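Local atomic coordinates of DNA alpha-glucosyltransferase (Enterobacteria phage T4, PDB entry 1XV5), a protein that is a glycosyltransferase of the GT-B clan, with two Rossmann-like domains and uridine-5'-diphosphate bound in the cleft between them. Residues L22-W27 and F390-Q395; F175-D180 and Q303-Y308; L294-Q299 and V321-T326; K331-N336 and L382-D387. All blocks are in the same frame, centred on the assembly; numbering follows the deposited sequence.

Interaction 1: L22-W27 and F390-Q395; sequences LEQRDW and FCFKEQ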
# COMPACT_ATOMS: atom_id res chain seq x y z
N LEU A 22 1.72 -8.99 5.96
CA LEU A 22 1.15 -10.30 5.69
C LEU A 22 1.82 -10.96 4.48
O LEU A 22 2.07 -12.17 4.49
CB LEU A 22 -0.36 -10.17 5.46
CG LEU A 22 -1.15 -9.63 6.66
CD1 LEU A 22 -2.63 -9.54 6.31
CD2 LEU A 22 -0.95 -10.55 7.86
N GLU A 23 2.10 -10.17 3.45
CA GLU A 23 2.77 -10.70 2.26
C GLU A 23 4.20 -11.09 2.62
O GLU A 23 4.73 -12.07 2.09
CB GLU A 23 2.77 -9.64 1.15
CG GLU A 23 1.39 -9.35 0.58
CD GLU A 23 0.88 -10.48 -0.29
OE1 GLU A 23 -0.35 -10.55 -0.51
OE2 GLU A 23 1.69 -11.29 -0.78
N GLN A 24 4.80 -10.32 3.52
CA GLN A 24 6.16 -10.59 3.98
C GLN A 24 6.17 -11.92 4.72
O GLN A 24 7.05 -12.76 4.50
CB GLN A 24 6.61 -9.46 4.91
CG GLN A 24 8.08 -9.48 5.30
CD GLN A 24 8.52 -8.17 5.93
OE1 GLN A 24 9.57 -7.63 5.60
NE2 GLN A 24 7.70 -7.66 6.84
N ARG A 25 5.20 -12.11 5.60
CA ARG A 25 5.10 -13.36 6.35
C ARG A 25 4.97 -14.52 5.37
O ARG A 25 5.67 -15.52 5.48
CB ARG A 25 3.90 -13.32 7.29
CG ARG A 25 3.51 -14.66 7.89
CD ARG A 25 2.40 -14.51 8.92
NE ARG A 25 1.95 -15.79 9.45
CZ ARG A 25 1.13 -16.62 8.81
NH1 ARG A 25 0.77 -17.77 9.37
NH2 ARG A 25 0.64 -16.29 7.62
N ASP A 26 4.07 -14.37 4.40
CA ASP A 26 3.85 -15.43 3.42
C ASP A 26 5.12 -15.80 2.66
O ASP A 26 5.39 -16.98 2.44
CB ASP A 26 2.77 -15.02 2.40
CG ASP A 26 1.37 -15.01 2.99
OD1 ASP A 26 1.15 -15.65 4.03
OD2 ASP A 26 0.49 -14.36 2.38
N TRP A 27 5.89 -14.80 2.25
CA TRP A 27 7.12 -15.08 1.51
C TRP A 27 8.12 -15.85 2.37
O TRP A 27 8.68 -16.84 1.92
CB TRP A 27 7.76 -13.78 1.02
CG TRP A 27 8.99 -14.02 0.18
CD1 TRP A 27 9.02 -14.27 -1.17
CD2 TRP A 27 10.34 -14.11 0.64
NE1 TRP A 27 10.32 -14.51 -1.57
CE2 TRP A 27 11.15 -14.41 -0.48
CE3 TRP A 27 10.95 -13.96 1.90
CZ2 TRP A 27 12.53 -14.58 -0.38
CZ3 TRP A 27 12.33 -14.12 1.99
CH2 TRP A 27 13.10 -14.42 0.86
N PHE A 390 10.26 -11.84 -6.70
CA PHE A 390 11.39 -11.02 -7.10
C PHE A 390 11.84 -10.05 -6.01
O PHE A 390 13.00 -10.07 -5.58
CB PHE A 390 11.04 -10.18 -8.33
CG PHE A 390 10.65 -10.97 -9.54
CD1 PHE A 390 11.55 -11.84 -10.14
CD2 PHE A 390 9.38 -10.84 -10.09
CE1 PHE A 390 11.19 -12.56 -11.28
CE2 PHE A 390 9.01 -11.55 -11.23
CZ PHE A 390 9.92 -12.42 -11.82
N CYS A 391 10.92 -9.20 -5.57
CA CYS A 391 11.23 -8.17 -4.59
C CYS A 391 11.65 -8.63 -3.20
O CYS A 391 12.61 -8.10 -2.65
CB CYS A 391 10.06 -7.19 -4.50
SG CYS A 391 9.56 -6.54 -6.12
N PHE A 392 10.94 -9.59 -2.62
CA PHE A 392 11.33 -10.06 -1.29
C PHE A 392 12.68 -10.77 -1.33
O PHE A 392 13.41 -10.79 -0.33
CB PHE A 392 10.24 -10.95 -0.68
CG PHE A 392 9.15 -10.18 0.03
CD1 PHE A 392 7.81 -10.39 -0.27
CD2 PHE A 392 9.48 -9.23 0.99
CE1 PHE A 392 6.81 -9.66 0.37
CE2 PHE A 392 8.49 -8.49 1.64
CZ PHE A 392 7.15 -8.71 1.33
N LYS A 393 13.03 -11.33 -2.48
CA LYS A 393 14.33 -11.99 -2.63
C LYS A 393 15.39 -10.89 -2.63
O LYS A 393 16.42 -11.01 -1.97
CB LYS A 393 14.39 -12.76 -3.95
CG LYS A 393 15.80 -13.19 -4.35
CD LYS A 393 16.42 -14.10 -3.31
CE LYS A 393 17.90 -14.37 -3.60
NZ LYS A 393 18.10 -14.92 -4.97
N GLU A 394 15.12 -9.81 -3.36
CA GLU A 394 16.04 -8.68 -3.43
C GLU A 394 16.27 -8.13 -2.02
O GLU A 394 17.41 -7.87 -1.62
CB GLU A 394 15.46 -7.57 -4.32
CG GLU A 394 16.38 -6.36 -4.48
CD GLU A 394 15.72 -5.19 -5.19
OE1 GLU A 394 15.14 -5.41 -6.28
OE2 GLU A 394 15.77 -4.06 -4.66
N GLN A 395 15.19 -7.97 -1.27
CA GLN A 395 15.28 -7.44 0.09
C GLN A 395 15.99 -8.42 1.02
O GLN A 395 16.79 -8.01 1.86
CB GLN A 395 13.88 -7.11 0.61
CG GLN A 395 13.16 -6.10 -0.28
CD GLN A 395 11.68 -5.95 0.02
OE1 GLN A 395 10.91 -5.56 -0.86
NE2 GLN A 395 11.28 -6.26 1.24
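E23 meets F392 of segment 390-395 partly through its backbone. Its carbonyl O lies 3.6 Å from F392 CE1, oblique to the ring, and also accepts the helical bond from W27 N. Its carboxylate is engaged away from the phenylalanine, OE1 in a salt bridge with K19 NZ and OE2 in a hydrogen bond with D180 N, which leaves the methylene CB to approach F392 CE1 at 4.1 Å. At Q24 the tip of the phenylalanine presses on the helix itself, F392 CZ coming within 3.4 Å of Q24 CA. The CB and CG methylenes of Q24 pack against CZ and CE2, its side chain crossing F392 at about a right angle; two methylenes before the amide give the ring an apolar surface.

Of the first segment, W27 makes the broadest contact. Its chi1 of -177° sets CG anti to the backbone N and toward F392. The two side chains slide past each other in opposite directions, and F392 CB sits over the five-membered ring, 3.3 Å from its centroid and 7° off the normal, a CH-pi contact. W27 CB in turn touches F392 CD1 at 3.6 Å, while the far end of the indole meets the backbone of the next residue, W27 CZ2 lying 3.9 Å from K393 CA. F392 thus reaches E23, Q24 and W27 together, its CB over the indole and its CE1 and CZ at the backbone of E23 and Q24.

The two helical segments cross at -79°, their axes 10.8 Å apart. Helix 17-30 rests on the first parallel sheet, where Q24 touches I6, I80 and N82, and the C-terminal helix 388-399 lies over it, F392 also packing on F20 and P178.

Interaction 2: F175-D180 and Q303-Y308; sequences FQPPMD and QRSLEY. With UDP (uridine-5'-diphosphate), chain C.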
# COMPACT_ATOMS: atom_id res chain seq x y z
N PHE A 175 13.25 -0.07 -1.59
CA PHE A 175 12.49 -1.31 -1.63
C PHE A 175 11.14 -1.03 -2.26
O PHE A 175 10.70 0.12 -2.34
CB PHE A 175 12.28 -1.86 -0.21
CG PHE A 175 11.07 -1.29 0.50
CD1 PHE A 175 9.87 -2.01 0.55
CD2 PHE A 175 11.12 -0.04 1.10
CE1 PHE A 175 8.75 -1.49 1.19
CE2 PHE A 175 10.01 0.49 1.75
CZ PHE A 175 8.82 -0.23 1.80
N GLN A 176 10.49 -2.09 -2.73
CA GLN A 176 9.16 -2.00 -3.31
C GLN A 176 8.30 -2.90 -2.43
O GLN A 176 8.78 -3.94 -1.97
CB GLN A 176 9.11 -2.57 -4.73
CG GLN A 176 9.95 -1.86 -5.75
CD GLN A 176 9.98 -2.63 -7.06
OE1 GLN A 176 8.99 -2.68 -7.80
NE2 GLN A 176 11.12 -3.24 -7.34
N PRO A 177 7.05 -2.51 -2.17
CA PRO A 177 6.15 -3.33 -1.34
C PRO A 177 5.59 -4.44 -2.24
O PRO A 177 4.72 -4.19 -3.07
CB PRO A 177 5.09 -2.32 -0.89
CG PRO A 177 5.00 -1.39 -2.07
CD PRO A 177 6.44 -1.21 -2.49
N PRO A 178 6.09 -5.68 -2.07
CA PRO A 178 5.66 -6.82 -2.88
C PRO A 178 4.37 -7.52 -2.50
O PRO A 178 3.93 -7.48 -1.36
CB PRO A 178 6.85 -7.79 -2.77
CG PRO A 178 7.89 -7.08 -1.88
CD PRO A 178 7.07 -6.11 -1.07
N MET A 179 3.80 -8.20 -3.48
CA MET A 179 2.58 -8.97 -3.29
C MET A 179 2.70 -10.23 -4.14
O MET A 179 3.34 -10.20 -5.19
CB MET A 179 1.36 -8.17 -3.76
CG MET A 179 0.05 -8.91 -3.61
SD MET A 179 -1.35 -7.86 -4.04
CE MET A 179 -1.58 -8.31 -5.77
N ASP A 180 2.13 -11.33 -3.67
CA ASP A 180 2.16 -12.55 -4.45
C ASP A 180 1.05 -12.35 -5.48
O ASP A 180 -0.12 -12.66 -5.24
CB ASP A 180 1.84 -13.78 -3.59
CG ASP A 180 2.03 -15.08 -4.35
OD1 ASP A 180 1.92 -15.06 -5.60
OD2 ASP A 180 2.28 -16.12 -3.70
N GLN A 303 10.05 6.06 -6.85
CA GLN A 303 11.26 5.45 -7.39
C GLN A 303 10.86 4.21 -8.18
O GLN A 303 10.82 4.25 -9.41
CB GLN A 303 12.25 5.10 -6.27
CG GLN A 303 13.66 4.77 -6.78
CD GLN A 303 14.74 4.97 -5.72
OE1 GLN A 303 14.71 5.94 -4.97
NE2 GLN A 303 15.71 4.05 -5.68
N ARG A 304 10.53 3.12 -7.49
CA ARG A 304 10.10 1.88 -8.14
C ARG A 304 8.80 1.34 -7.55
O ARG A 304 8.19 0.43 -8.10
CB ARG A 304 11.15 0.76 -7.99
CG ARG A 304 12.48 0.98 -8.69
CD ARG A 304 13.39 -0.23 -8.45
NE ARG A 304 13.67 -0.42 -7.02
CZ ARG A 304 14.16 -1.54 -6.49
NH1 ARG A 304 14.38 -1.62 -5.18
NH2 ARG A 304 14.43 -2.59 -7.27
N SER A 305 8.37 1.90 -6.43
CA SER A 305 7.19 1.39 -5.75
C SER A 305 5.79 1.74 -6.23
O SER A 305 5.39 2.91 -6.21
CB SER A 305 7.26 1.73 -4.26
OG SER A 305 8.47 1.27 -3.68
N LEU A 306 5.05 0.73 -6.69
CA LEU A 306 3.65 0.93 -7.04
C LEU A 306 3.04 0.59 -5.69
O LEU A 306 3.74 0.09 -4.80
CB LEU A 306 3.17 -0.07 -8.09
CG LEU A 306 3.39 0.33 -9.55
CD1 LEU A 306 2.95 -0.82 -10.46
CD2 LEU A 306 2.61 1.61 -9.87
N GLU A 307 1.76 0.86 -5.52
CA GLU A 307 1.08 0.57 -4.26
C GLU A 307 0.31 -0.74 -4.39
O GLU A 307 0.12 -1.25 -5.50
CB GLU A 307 0.13 1.71 -3.91
CG GLU A 307 0.86 3.02 -3.70
CD GLU A 307 -0.08 4.16 -3.40
OE1 GLU A 307 -0.66 4.73 -4.35
OE2 GLU A 307 -0.26 4.47 -2.21
N TYR A 308 -0.14 -1.28 -3.27
CA TYR A 308 -0.89 -2.53 -3.32
C TYR A 308 -2.15 -2.44 -4.17
O TYR A 308 -2.45 -3.37 -4.90
CB TYR A 308 -1.21 -3.02 -1.91
CG TYR A 308 -0.01 -3.67 -1.27
CD1 TYR A 308 0.65 -3.08 -0.19
CD2 TYR A 308 0.53 -4.85 -1.80
CE1 TYR A 308 1.81 -3.64 0.34
CE2 TYR A 308 1.68 -5.41 -1.28
CZ TYR A 308 2.32 -4.81 -0.22
OH TYR A 308 3.48 -5.37 0.27
N1 UDP C . -7.49 -2.01 1.73
C2 UDP C . -8.49 -2.84 2.20
N3 UDP C . -9.62 -2.19 2.62
C4 UDP C . -9.85 -0.82 2.60
C5 UDP C . -8.77 -0.04 2.09
C6 UDP C . -7.65 -0.65 1.68
O2 UDP C . -8.38 -4.05 2.24
O4 UDP C . -10.93 -0.39 3.01
C1' UDP C . -6.24 -2.65 1.29
C2' UDP C . -5.87 -2.40 -0.17
O2' UDP C . -6.59 -3.26 -1.03
C3' UDP C . -4.37 -2.66 -0.11
C4' UDP C . -3.99 -2.00 1.21
O4' UDP C . -5.18 -2.09 2.04
O3' UDP C . -4.14 -4.07 -0.04
C5' UDP C . -3.56 -0.55 1.10
O5' UDP C . -2.22 -0.48 0.63
PA UDP C . -1.75 0.54 -0.50
O1A UDP C . -0.30 0.29 -0.69
O2A UDP C . -2.66 0.43 -1.66
O3A UDP C . -1.97 2.03 0.14
PB UDP C . -1.86 2.59 1.68
O1B UDP C . -1.33 3.98 1.59
O2B UDP C . -3.16 2.36 2.34
O3B UDP C . -0.76 1.67 2.36
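The link between the two domains of this GT-B protein, 175-180, runs past the loop 303-308 at the edge of the uridine-5'-diphosphate pocket, and Y308 ties the two together. Its OH donates to P178 O at 2.7 Å. The oxygen lies near the plane of the tyrosine ring, whereas the hydroxyl stands above the carbonyl plane, 36° out of it. M179 CB also comes to the ring edge, 3.7 Å from Y308 CE2, and P177 CB touches Y308 CE1 at the same distance. The phenol therefore suits its place: a flat apolar body between P177 and M179, tipped by a hydroxyl for P178 O.

Further back, P177 packs on backbone and hydroxyl. P177 CG is 3.4 Å from L306 O, and P177 CD lies equally close to S305 OG, whose hydrogen-bond partner is H141. Proline gives the linker a rigid, apolar surface here. The aliphatic root of R304 takes the stem of Q176, with Q176 CG 3.6 Å from R304 CB, while the guanidinium reaches on to a salt bridge with E394.

Y308 works from its backbone as well: its N donates to O1A of uridine-5'-diphosphate at 3.0 Å, with an N-H...O angle of 160°. E307, in the N-cap position, sends its carboxylate to K210, S295 and Q293. T309 N also binds uridine-5'-diphosphate, so the first turn of helix 308-316 offers N-H groups to the ligand, and its positive end probably stabilises the diphosphate charge. A helix N-terminus facing the nucleotide diphosphate from the C-terminal domain is characteristic of GT-B proteins.

Interaction 3: L294-Q299 and V321-T326; sequences LSKLNQ and VFWKST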
# COMPACT_ATOMS: atom_id res chain seq x y z
N LEU A 294 -5.69 6.12 -8.93
CA LEU A 294 -5.19 7.41 -9.39
C LEU A 294 -4.25 8.14 -8.45
O LEU A 294 -4.24 9.38 -8.41
CB LEU A 294 -6.39 8.29 -9.74
CG LEU A 294 -7.39 7.64 -10.70
CD1 LEU A 294 -8.59 8.57 -10.91
CD2 LEU A 294 -6.71 7.33 -12.04
N SER A 295 -3.43 7.40 -7.71
CA SER A 295 -2.47 8.04 -6.82
C SER A 295 -1.55 8.93 -7.64
O SER A 295 -1.09 8.55 -8.72
CB SER A 295 -1.67 6.99 -6.04
OG SER A 295 -2.49 6.39 -5.06
N LYS A 296 -1.28 10.11 -7.11
CA LYS A 296 -0.46 11.10 -7.80
C LYS A 296 0.59 11.75 -6.89
O LYS A 296 0.68 12.98 -6.81
CB LYS A 296 -1.38 12.18 -8.37
CG LYS A 296 -2.35 12.74 -7.32
CD LYS A 296 -3.65 13.21 -7.95
CE LYS A 296 -3.43 14.36 -8.90
NZ LYS A 296 -4.69 14.78 -9.56
N LEU A 297 1.37 10.91 -6.22
CA LEU A 297 2.41 11.41 -5.33
C LEU A 297 3.41 12.26 -6.08
O LEU A 297 3.66 12.04 -7.27
CB LEU A 297 3.16 10.24 -4.67
CG LEU A 297 2.43 9.44 -3.60
CD1 LEU A 297 3.25 8.20 -3.26
CD2 LEU A 297 2.22 10.30 -2.36
N ASN A 298 4.00 13.23 -5.39
CA ASN A 298 5.01 14.07 -6.02
C ASN A 298 6.17 13.15 -6.40
O ASN A 298 6.44 12.16 -5.72
CB ASN A 298 5.48 15.15 -5.06
CG ASN A 298 6.56 16.03 -5.66
OD1 ASN A 298 7.72 15.62 -5.79
ND2 ASN A 298 6.19 17.25 -6.04
N GLN A 299 6.85 13.51 -7.48
CA GLN A 299 7.98 12.76 -8.01
C GLN A 299 9.02 12.34 -6.96
O GLN A 299 9.58 11.25 -7.04
CB GLN A 299 8.66 13.62 -9.09
CG GLN A 299 9.79 12.94 -9.83
CD GLN A 299 10.47 13.89 -10.80
OE1 GLN A 299 9.80 14.57 -11.59
NE2 GLN A 299 11.79 13.94 -10.74
N VAL A 321 -6.33 1.24 -14.67
CA VAL A 321 -6.30 2.61 -15.14
C VAL A 321 -5.52 3.35 -14.05
O VAL A 321 -6.02 3.52 -12.94
CB VAL A 321 -7.72 3.19 -15.28
CG1 VAL A 321 -7.64 4.65 -15.73
CG2 VAL A 321 -8.53 2.36 -16.29
N PHE A 322 -4.29 3.74 -14.37
CA PHE A 322 -3.40 4.43 -13.42
C PHE A 322 -3.15 5.88 -13.81
O PHE A 322 -3.32 6.27 -14.97
CB PHE A 322 -2.03 3.74 -13.35
CG PHE A 322 -2.03 2.32 -12.84
CD1 PHE A 322 -3.14 1.78 -12.19
CD2 PHE A 322 -0.89 1.54 -12.97
CE1 PHE A 322 -3.11 0.48 -11.68
CE2 PHE A 322 -0.84 0.24 -12.46
CZ PHE A 322 -1.95 -0.29 -11.81
N TRP A 323 -2.71 6.68 -12.84
CA TRP A 323 -2.40 8.09 -13.06
C TRP A 323 -1.14 8.17 -13.93
O TRP A 323 -0.09 7.65 -13.57
CB TRP A 323 -2.15 8.78 -11.71
CG TRP A 323 -1.98 10.27 -11.80
CD1 TRP A 323 -0.82 10.97 -11.65
CD2 TRP A 323 -3.01 11.24 -12.02
NE1 TRP A 323 -1.06 12.32 -11.78
CE2 TRP A 323 -2.40 12.51 -12.00
CE3 TRP A 323 -4.39 11.15 -12.24
CZ2 TRP A 323 -3.12 13.69 -12.19
CZ3 TRP A 323 -5.12 12.33 -12.43
CH2 TRP A 323 -4.47 13.58 -12.40
N LYS A 324 -1.27 8.83 -15.08
CA LYS A 324 -0.15 8.96 -16.02
C LYS A 324 1.18 9.41 -15.43
O LYS A 324 2.20 8.73 -15.60
CB LYS A 324 -0.54 9.91 -17.16
CG LYS A 324 0.50 10.00 -18.27
CD LYS A 324 0.06 10.99 -19.35
CE LYS A 324 1.03 10.98 -20.52
NZ LYS A 324 0.67 11.99 -21.56
N SER A 325 1.20 10.54 -14.73
CA SER A 325 2.45 11.05 -14.17
C SER A 325 3.11 10.07 -13.21
O SER A 325 4.33 10.07 -13.08
CB SER A 325 2.23 12.40 -13.47
OG SER A 325 1.61 12.24 -12.21
N THR A 326 2.32 9.24 -12.54
CA THR A 326 2.89 8.26 -11.62
C THR A 326 3.65 7.22 -12.43
O THR A 326 4.75 6.80 -12.05
CB THR A 326 1.79 7.60 -10.77
OG1 THR A 326 1.25 8.57 -9.86
CG2 THR A 326 2.37 6.45 -9.96
O HOH W 1 -1.71 5.93 -10.02
O HOH W 2 1.66 8.19 -6.90
O HOH W 3 2.80 11.12 -9.74
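V321 O, on the next-to-last strand of the second Rossmann-like sheet, is approached by L294 CD2 at 4.0 Å. Strand 319-323 runs parallel beside strand 288-293, and with helix 308-316 between them in sequence the pair forms a beta-alpha-beta crossover; 294-299 is the loop leaving its first strand. F322 turns the other way, toward H310, and only its backbone lies near L294.

W323 carries most of the contact. Its chi1 of -173° sets CG anti to the backbone N, and one face of the indole is covered by K296. K296 CB stands 3.6 Å from the centroid of the five-membered ring, 19° off its normal, in a CH-pi contact, and farther along the chain K296 CE rides above the same plane, near the rim. A long flexible methylene chain can follow a flat indole in this way, and brings NZ to the far end of the indole, 3.1 Å from W323 CH2. The backbone N of W323 donates to water 1, which also lies 3.0 Å from S295 O.

S325 lies in the first turn of helix 324-329, and near this turn water 3 donates to L297 O. T326 closes the contact with a compact hydroxyl that serves several partners: water 2, bound by L297 N, and water 3 both donate to its OG1, and OG1 itself donates to S295 O at 2.6 Å, tilted 30° from the carbonyl plane.

Interaction 4: K331-N336 and L382-D387; sequences KFRVDN and LYQHQD. With EDO (1,2-ethanediol), chain F.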
# COMPACT_ATOMS: atom_id res chain seq x y z
N LYS A 331 10.04 3.76 -12.12
CA LYS A 331 10.90 2.98 -12.99
C LYS A 331 10.67 1.47 -12.85
O LYS A 331 10.56 0.95 -11.74
CB LYS A 331 12.37 3.29 -12.70
CG LYS A 331 12.77 4.73 -12.98
CD LYS A 331 14.27 4.92 -12.80
CE LYS A 331 14.70 6.35 -13.04
NZ LYS A 331 14.23 7.27 -11.96
N PHE A 332 10.61 0.80 -13.99
CA PHE A 332 10.39 -0.65 -14.07
C PHE A 332 11.52 -1.38 -13.36
O PHE A 332 12.70 -1.09 -13.57
CB PHE A 332 10.33 -1.03 -15.56
CG PHE A 332 9.88 -2.44 -15.83
CD1 PHE A 332 9.00 -3.11 -14.97
CD2 PHE A 332 10.27 -3.08 -17.00
CE1 PHE A 332 8.52 -4.38 -15.28
CE2 PHE A 332 9.80 -4.35 -17.32
CZ PHE A 332 8.92 -5.01 -16.46
N ARG A 333 11.17 -2.33 -12.50
CA ARG A 333 12.17 -3.09 -11.75
C ARG A 333 13.18 -3.78 -12.68
O ARG A 333 14.38 -3.84 -12.37
CB ARG A 333 11.49 -4.16 -10.89
CG ARG A 333 12.42 -4.91 -9.93
CD ARG A 333 11.71 -6.11 -9.30
NE ARG A 333 11.34 -7.09 -10.33
CZ ARG A 333 12.18 -7.99 -10.83
NH1 ARG A 333 13.43 -8.06 -10.40
NH2 ARG A 333 11.77 -8.80 -11.80
N VAL A 334 12.69 -4.27 -13.81
CA VAL A 334 13.53 -5.01 -14.75
C VAL A 334 14.61 -4.21 -15.48
O VAL A 334 15.77 -4.61 -15.47
CB VAL A 334 12.67 -5.75 -15.79
CG1 VAL A 334 13.56 -6.45 -16.81
CG2 VAL A 334 11.79 -6.78 -15.08
N ASP A 335 14.24 -3.11 -16.12
CA ASP A 335 15.24 -2.35 -16.86
C ASP A 335 15.39 -0.88 -16.47
O ASP A 335 16.11 -0.13 -17.13
CB ASP A 335 14.99 -2.46 -18.36
CG ASP A 335 13.62 -1.96 -18.76
OD1 ASP A 335 13.04 -1.16 -18.00
OD2 ASP A 335 13.15 -2.34 -19.84
N ASN A 336 14.69 -0.47 -15.42
CA ASN A 336 14.78 0.90 -14.90
C ASN A 336 14.26 2.01 -15.82
O ASN A 336 14.67 3.16 -15.71
CB ASN A 336 16.23 1.19 -14.51
CG ASN A 336 16.34 2.21 -13.39
OD1 ASN A 336 15.57 2.18 -12.43
ND2 ASN A 336 17.32 3.11 -13.51
N LEU A 382 2.99 -6.21 -14.35
CA LEU A 382 2.98 -5.95 -12.92
C LEU A 382 3.66 -7.09 -12.15
O LEU A 382 4.31 -6.86 -11.14
CB LEU A 382 1.55 -5.73 -12.44
CG LEU A 382 0.92 -4.47 -13.06
CD1 LEU A 382 -0.54 -4.36 -12.64
CD2 LEU A 382 1.69 -3.23 -12.62
N TYR A 383 3.50 -8.31 -12.65
CA TYR A 383 4.14 -9.47 -12.03
C TYR A 383 5.66 -9.28 -12.09
O TYR A 383 6.37 -9.40 -11.09
CB TYR A 383 3.75 -10.74 -12.78
CG TYR A 383 4.62 -11.93 -12.49
CD1 TYR A 383 4.55 -12.59 -11.26
CD2 TYR A 383 5.55 -12.38 -13.42
CE1 TYR A 383 5.38 -13.68 -10.98
CE2 TYR A 383 6.39 -13.47 -13.15
CZ TYR A 383 6.29 -14.11 -11.93
OH TYR A 383 7.10 -15.19 -11.65
N GLN A 384 6.16 -8.97 -13.29
CA GLN A 384 7.58 -8.75 -13.49
C GLN A 384 8.09 -7.58 -12.65
O GLN A 384 9.21 -7.59 -12.15
CB GLN A 384 7.87 -8.47 -14.97
CG GLN A 384 7.73 -9.70 -15.86
CD GLN A 384 8.84 -10.72 -15.62
OE1 GLN A 384 8.70 -11.89 -15.96
NE2 GLN A 384 9.94 -10.26 -15.04
N HIS A 385 7.24 -6.56 -12.49
CA HIS A 385 7.66 -5.39 -11.75
C HIS A 385 7.68 -5.51 -10.23
O HIS A 385 8.62 -5.04 -9.60
CB HIS A 385 6.78 -4.19 -12.11
CG HIS A 385 7.23 -2.91 -11.46
ND1 HIS A 385 6.49 -2.26 -10.49
CD2 HIS A 385 8.37 -2.19 -11.61
CE1 HIS A 385 7.16 -1.20 -10.08
NE2 HIS A 385 8.30 -1.14 -10.74
N GLN A 386 6.68 -6.16 -9.65
CA GLN A 386 6.62 -6.19 -8.19
C GLN A 386 6.13 -7.46 -7.50
O GLN A 386 5.64 -7.39 -6.37
CB GLN A 386 5.78 -4.99 -7.74
CG GLN A 386 6.19 -4.35 -6.42
CD GLN A 386 5.69 -2.91 -6.31
OE1 GLN A 386 6.02 -2.07 -7.15
NE2 GLN A 386 4.92 -2.63 -5.26
N ASP A 387 6.26 -8.62 -8.13
CA ASP A 387 5.82 -9.85 -7.47
C ASP A 387 6.77 -10.17 -6.31
O ASP A 387 7.97 -9.87 -6.38
CB ASP A 387 5.83 -11.04 -8.44
CG ASP A 387 5.22 -12.29 -7.82
OD1 ASP A 387 3.98 -12.36 -7.69
OD2 ASP A 387 5.99 -13.21 -7.45
C1 EDO F . 14.29 -11.09 -12.64
O1 EDO F . 13.83 -9.98 -13.41
C2 EDO F . 15.00 -10.65 -11.35
O2 EDO F . 16.26 -10.00 -11.63
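R333 grips one carbonyl oxygen side-on with two nitrogens: NE donates to Q384 O at 2.8 Å and NH2 to the same atom at 2.9 Å. The oxygen lies in the guanidinium plane, and NE stands nearly on the extension of the C=O bond, at a C=O...N angle of 161°. Two donors on one acceptor fix the rotation of the guanidinium. NH2 also donates to O1 of 1,2-ethanediol.

Beside this, H385 NE2 donates to K331 O at 3.2 Å, placed 36° above the carbonyl plane. The imidazole lies alongside F332, rim to rim with neither ring over the other's face, F332 CD1 being 3.5 Å from H385 CD2. F332 CZ then touches Q384 CB at 3.9 Å, so the phenylalanine fills the space beside the helix between two side-chain roots.

These contacts join the loop between helix 324-329 and strand 347-349 of the second Rossmann-like domain to helix 368-386, close to where the chain passes into helix 388-399. An arginine suits carbonyl oxygens in the late turns of a helix, where its charge would be favoured by the helix dipole.

Farther out, F390 meets the R333 guanidinium in a cation-pi contact, and F332 is held by stacking on F381 and by an edge-to-face contact with H342. V334 CB lies over one face of the F332 ring. K331 pairs through its backbone with Q303. On the helix side Q386 reaches P177 O and L306 N with its amide, and D387, at the N-cap of the next helix, uses OD2 to bond S389 OG.

Overall arrangement
Interactions 1, 2 and 3 are buried, whereas interaction 4 is partly buried and borders the surface. Interaction 1 is almost wholly aromatic and aliphatic, as fits two crossing helices, while interaction 2 mixes proline packing with bonds at the ligand pocket. Interaction 3 relies on a hydroxyl, waters and a lysine over an indole; interaction 4 on arginine and histidine bound to main-chain oxygens. The consecutive helices 368-386 and 388-399 serve interactions 4 and 1, on the second and first domain respectively. Interaction 2 touches all the others: a salt bridge joins it to interaction 1, and hydrogen bonds join it to interactions 3 and 4.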